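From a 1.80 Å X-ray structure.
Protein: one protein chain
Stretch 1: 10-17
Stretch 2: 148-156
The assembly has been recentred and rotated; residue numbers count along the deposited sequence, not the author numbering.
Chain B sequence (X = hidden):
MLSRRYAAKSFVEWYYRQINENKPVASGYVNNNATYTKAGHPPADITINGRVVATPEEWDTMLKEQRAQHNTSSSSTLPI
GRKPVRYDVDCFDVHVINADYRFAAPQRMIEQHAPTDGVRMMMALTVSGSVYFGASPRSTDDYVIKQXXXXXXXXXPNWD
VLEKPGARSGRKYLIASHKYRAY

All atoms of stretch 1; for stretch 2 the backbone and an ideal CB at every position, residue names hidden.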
# COMPACT_ATOMS: atom_id res chain seq x y z
N SER B 10 -9.85 -6.24 -9.71
CA SER B 10 -10.62 -7.44 -9.45
C SER B 10 -10.56 -7.82 -7.97
O SER B 10 -11.57 -8.19 -7.37
CB SER B 10 -10.12 -8.59 -10.32
OG SER B 10 -10.79 -9.80 -10.00
N PHE B 11 -9.38 -7.71 -7.37
CA PHE B 11 -9.23 -8.05 -5.96
C PHE B 11 -9.99 -7.07 -5.07
O PHE B 11 -10.69 -7.48 -4.16
CB PHE B 11 -7.75 -8.06 -5.54
CG PHE B 11 -7.57 -8.11 -4.05
CD1 PHE B 11 -7.63 -9.32 -3.38
CD2 PHE B 11 -7.39 -6.95 -3.32
CE1 PHE B 11 -7.47 -9.37 -2.01
CE2 PHE B 11 -7.25 -6.99 -1.95
CZ PHE B 11 -7.29 -8.20 -1.29
N VAL B 12 -9.83 -5.78 -5.34
CA VAL B 12 -10.47 -4.75 -4.52
C VAL B 12 -11.98 -4.90 -4.59
O VAL B 12 -12.67 -4.82 -3.57
CB VAL B 12 -10.05 -3.34 -4.97
CG1 VAL B 12 -10.92 -2.27 -4.30
CG2 VAL B 12 -8.58 -3.09 -4.65
N GLU B 13 -12.50 -5.12 -5.79
CA GLU B 13 -13.94 -5.27 -5.97
C GLU B 13 -14.43 -6.47 -5.18
O GLU B 13 -15.47 -6.41 -4.53
CB GLU B 13 -14.29 -5.40 -7.45
CG GLU B 13 -15.77 -5.27 -7.76
CD GLU B 13 -16.07 -5.29 -9.25
OE1 GLU B 13 -15.18 -4.89 -10.04
OE2 GLU B 13 -17.19 -5.70 -9.63
N TRP B 14 -13.68 -7.57 -5.23
CA TRP B 14 -14.07 -8.79 -4.53
C TRP B 14 -14.02 -8.62 -3.02
O TRP B 14 -14.98 -8.91 -2.32
CB TRP B 14 -13.17 -9.96 -4.94
CG TRP B 14 -13.43 -11.17 -4.09
CD1 TRP B 14 -14.45 -12.06 -4.22
CD2 TRP B 14 -12.66 -11.62 -2.96
NE1 TRP B 14 -14.38 -13.02 -3.25
CE2 TRP B 14 -13.28 -12.77 -2.46
CE3 TRP B 14 -11.51 -11.14 -2.32
CZ2 TRP B 14 -12.80 -13.47 -1.36
CZ3 TRP B 14 -11.02 -11.83 -1.22
CH2 TRP B 14 -11.67 -12.98 -0.75
N TYR B 15 -12.87 -8.15 -2.52
CA TYR B 15 -12.59 -8.10 -1.09
C TYR B 15 -13.61 -7.26 -0.32
O TYR B 15 -14.20 -7.71 0.66
CB TYR B 15 -11.17 -7.56 -0.88
CG TYR B 15 -10.76 -7.47 0.56
CD1 TYR B 15 -10.14 -8.54 1.20
CD2 TYR B 15 -10.97 -6.31 1.30
CE1 TYR B 15 -9.77 -8.46 2.53
CE2 TYR B 15 -10.60 -6.22 2.62
CZ TYR B 15 -10.00 -7.29 3.23
OH TYR B 15 -9.62 -7.19 4.55
N TYR B 16 -13.84 -6.03 -0.77
CA TYR B 16 -14.74 -5.15 -0.04
C TYR B 16 -16.21 -5.50 -0.29
O TYR B 16 -17.07 -5.16 0.51
CB TYR B 16 -14.41 -3.70 -0.40
CG TYR B 16 -13.03 -3.32 0.09
CD1 TYR B 16 -12.80 -3.00 1.42
CD2 TYR B 16 -11.94 -3.35 -0.77
CE1 TYR B 16 -11.53 -2.68 1.87
CE2 TYR B 16 -10.67 -3.04 -0.33
CZ TYR B 16 -10.46 -2.71 0.99
OH TYR B 16 -9.19 -2.41 1.42
N ARG B 17 -16.49 -6.21 -1.38
CA ARG B 17 -17.85 -6.71 -1.59
C ARG B 17 -18.17 -7.79 -0.56
O ARG B 17 -19.29 -7.84 -0.04
CB ARG B 17 -18.02 -7.27 -3.01
CG ARG B 17 -19.46 -7.62 -3.38
CD ARG B 17 -19.53 -8.56 -4.57
NE ARG B 17 -18.50 -8.27 -5.57
CZ ARG B 17 -17.71 -9.18 -6.15
NH1 ARG B 17 -17.81 -10.47 -5.84
NH2 ARG B 17 -16.81 -8.80 -7.04
N UNK B 148 -11.88 7.22 8.27
CA UNK B 148 -11.06 7.03 7.09
C UNK B 148 -10.33 5.71 7.26
O UNK B 148 -9.87 5.42 8.35
CB UNK B 148 -10.09 8.19 6.88
N UNK B 149 -10.25 4.89 6.21
CA UNK B 149 -9.42 3.69 6.30
C UNK B 149 -8.38 3.67 5.21
O UNK B 149 -8.55 4.26 4.14
CB UNK B 149 -10.28 2.43 6.22
N UNK B 150 -7.28 3.01 5.54
CA UNK B 150 -6.19 2.78 4.63
C UNK B 150 -5.75 1.33 4.79
O UNK B 150 -5.35 0.91 5.88
CB UNK B 150 -5.04 3.75 4.88
N UNK B 151 -5.89 0.56 3.71
CA UNK B 151 -5.48 -0.83 3.65
C UNK B 151 -4.25 -0.96 2.76
O UNK B 151 -4.19 -0.32 1.72
CB UNK B 151 -6.62 -1.71 3.14
N UNK B 152 -3.28 -1.77 3.17
CA UNK B 152 -2.21 -2.15 2.26
C UNK B 152 -2.10 -3.67 2.24
O UNK B 152 -2.26 -4.34 3.26
CB UNK B 152 -0.88 -1.51 2.67
N UNK B 153 -1.85 -4.20 1.05
CA UNK B 153 -1.74 -5.64 0.83
C UNK B 153 -0.50 -5.96 0.03
O UNK B 153 -0.12 -5.20 -0.86
CB UNK B 153 -2.98 -6.18 0.12
N UNK B 154 0.12 -7.09 0.34
CA UNK B 154 1.03 -7.71 -0.60
C UNK B 154 0.33 -8.91 -1.20
O UNK B 154 -0.09 -9.83 -0.50
CB UNK B 154 2.35 -8.11 0.07
N UNK B 155 0.17 -8.88 -2.52
CA UNK B 155 -0.50 -9.96 -3.24
C UNK B 155 0.50 -10.83 -3.98
O UNK B 155 1.46 -10.31 -4.56
CB UNK B 155 -1.53 -9.39 -4.22
N UNK B 156 0.27 -12.14 -3.98
CA UNK B 156 1.11 -13.09 -4.71
C UNK B 156 0.24 -13.97 -5.61
O UNK B 156 -0.97 -14.10 -5.39
CB UNK B 156 1.92 -13.95 -3.74

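Stretch 2 runs as an extended strand, with phi/psi in the beta region throughout, past a helix whose axis it approaches to 12.1 Å at 122°. Such a gap must be filled by side chains, and the helix sends Phe11, Tyr15 and Tyr16 toward the strand.

Position 148 is out of reach of the helix, and stretch 1 sets no preference there. It is His148, which makes no contact across the gap.

At position 149 the CA-to-CB bond points toward the helix, yet nothing of stretch 1 lies within 5.5 Å of the ideal CB. A short side chain would not reach the helix; a long apolar side chain such as methionine, or an aromatic one, could reach the ring of Tyr16. The deposited residue is Phe149, with chi1 in the p well. Phe149 CE2 lies 3.7 Å from Tyr16 CE1 and 3.6 Å from Tyr16 OH, and the two rings meet obliquely, with planes at 39°.

Position 150 points away, so the helix says nothing about its identity. It is Asn150, whose amide is hydrogen-bonded elsewhere in the structure.

Position 151 is the most tightly specified. Its CB points toward the helix, and the ideal CB sits only 3.2 Å from Tyr16 OH. The hydroxyl can donate or accept, so a compact polar side chain suits: Asp, Asn or Ser, with little room for bulk directed straight at the oxygen. Asp151 is found, and Tyr16 OH donates a hydrogen bond of 2.5 Å to Asp151 OD2, a short one. Its chi1 is -101°, between wells, and CG lies to the side of the line from CB to the hydroxyl. Asp151 OD2 also lies 4.2 Å from Tyr15 CE2, while OD1 is hydrogen-bonded elsewhere.

Position 152 turns away again and is free as far as stretch 1 is concerned. It is Val152, a beta-branched residue at home in a strand.

Position 153 points back toward the helix, its ideal CB 4.8 Å from Phe11 CE2. Beyond it lie the rings of Phe11 and Tyr15 and the hydroxyl of Tyr16, so a large, flat apolar group is favoured, though Leu or Met could also fill part of the space. Phe153, chi1 m, touches all three. Phe11 turns its edge to the face of Phe153, with Phe11 CE2 3.9 Å from Phe153 CE1. Phe153 in turn presents its own edge to the face of Tyr15, and Phe153 CZ lies 4.0 Å from Tyr15 CE2. Tyr16 OH lies near the plane of the Phe153 ring, 3.7 Å from Phe153 CE1.

Position 154 is out of reach, and Ile154 plays no part in the contact.

Position 155 points toward the helix where the backbones come nearest, its CA 9.3 Å from the CA of Phe11. What stretch 1 offers here is a face of the Phe11 ring, which a branched aliphatic or Met could cover. Leu155, m,t, sets CD2 4.1 Å from the Phe11 ring centroid, only 13° off the normal: a CH-pi contact.

Position 156 is out of reach; it is Val156.

Stretch 2 (148-156) HFNDVFILV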
# COMPACT_ATOMS: atom_id res chain seq x y z
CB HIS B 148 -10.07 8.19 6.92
CG HIS B 148 -9.20 8.08 5.71
ND1 HIS B 148 -9.69 8.23 4.43
CD2 HIS B 148 -7.88 7.83 5.58
CE1 HIS B 148 -8.70 8.06 3.57
NE2 HIS B 148 -7.59 7.83 4.24
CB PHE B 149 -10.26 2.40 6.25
CG PHE B 149 -10.68 1.98 4.86
CD1 PHE B 149 -11.88 2.40 4.34
CD2 PHE B 149 -9.89 1.12 4.11
CE1 PHE B 149 -12.29 2.00 3.08
CE2 PHE B 149 -10.29 0.72 2.84
CZ PHE B 149 -11.49 1.16 2.33
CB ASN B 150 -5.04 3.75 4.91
CG ASN B 150 -3.81 3.46 4.08
OD1 ASN B 150 -2.70 3.39 4.61
ND2 ASN B 150 -3.99 3.29 2.78
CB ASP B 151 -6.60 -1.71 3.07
CG ASP B 151 -7.39 -2.47 4.13
OD1 ASP B 151 -6.83 -2.80 5.20
OD2 ASP B 151 -8.58 -2.76 3.87
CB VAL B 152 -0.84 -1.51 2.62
CG1 VAL B 152 -0.90 0.01 2.43
CG2 VAL B 152 -0.40 -1.89 4.03
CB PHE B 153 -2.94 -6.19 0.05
CG PHE B 153 -4.27 -5.93 0.67
CD1 PHE B 153 -4.98 -4.79 0.33
CD2 PHE B 153 -4.84 -6.84 1.54
CE1 PHE B 153 -6.22 -4.56 0.86
CE2 PHE B 153 -6.08 -6.60 2.08
CZ PHE B 153 -6.78 -5.46 1.75
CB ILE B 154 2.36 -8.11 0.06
CG1 ILE B 154 3.10 -6.86 0.52
CG2 ILE B 154 3.22 -8.88 -0.94
CD1 ILE B 154 4.32 -7.14 1.37
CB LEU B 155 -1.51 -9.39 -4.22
CG LEU B 155 -2.62 -8.53 -3.62
CD1 LEU B 155 -3.42 -7.91 -4.75
CD2 LEU B 155 -3.53 -9.35 -2.71
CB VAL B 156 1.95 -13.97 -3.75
CG1 VAL B 156 2.97 -13.12 -2.99
CG2 VAL B 156 1.06 -14.72 -2.77
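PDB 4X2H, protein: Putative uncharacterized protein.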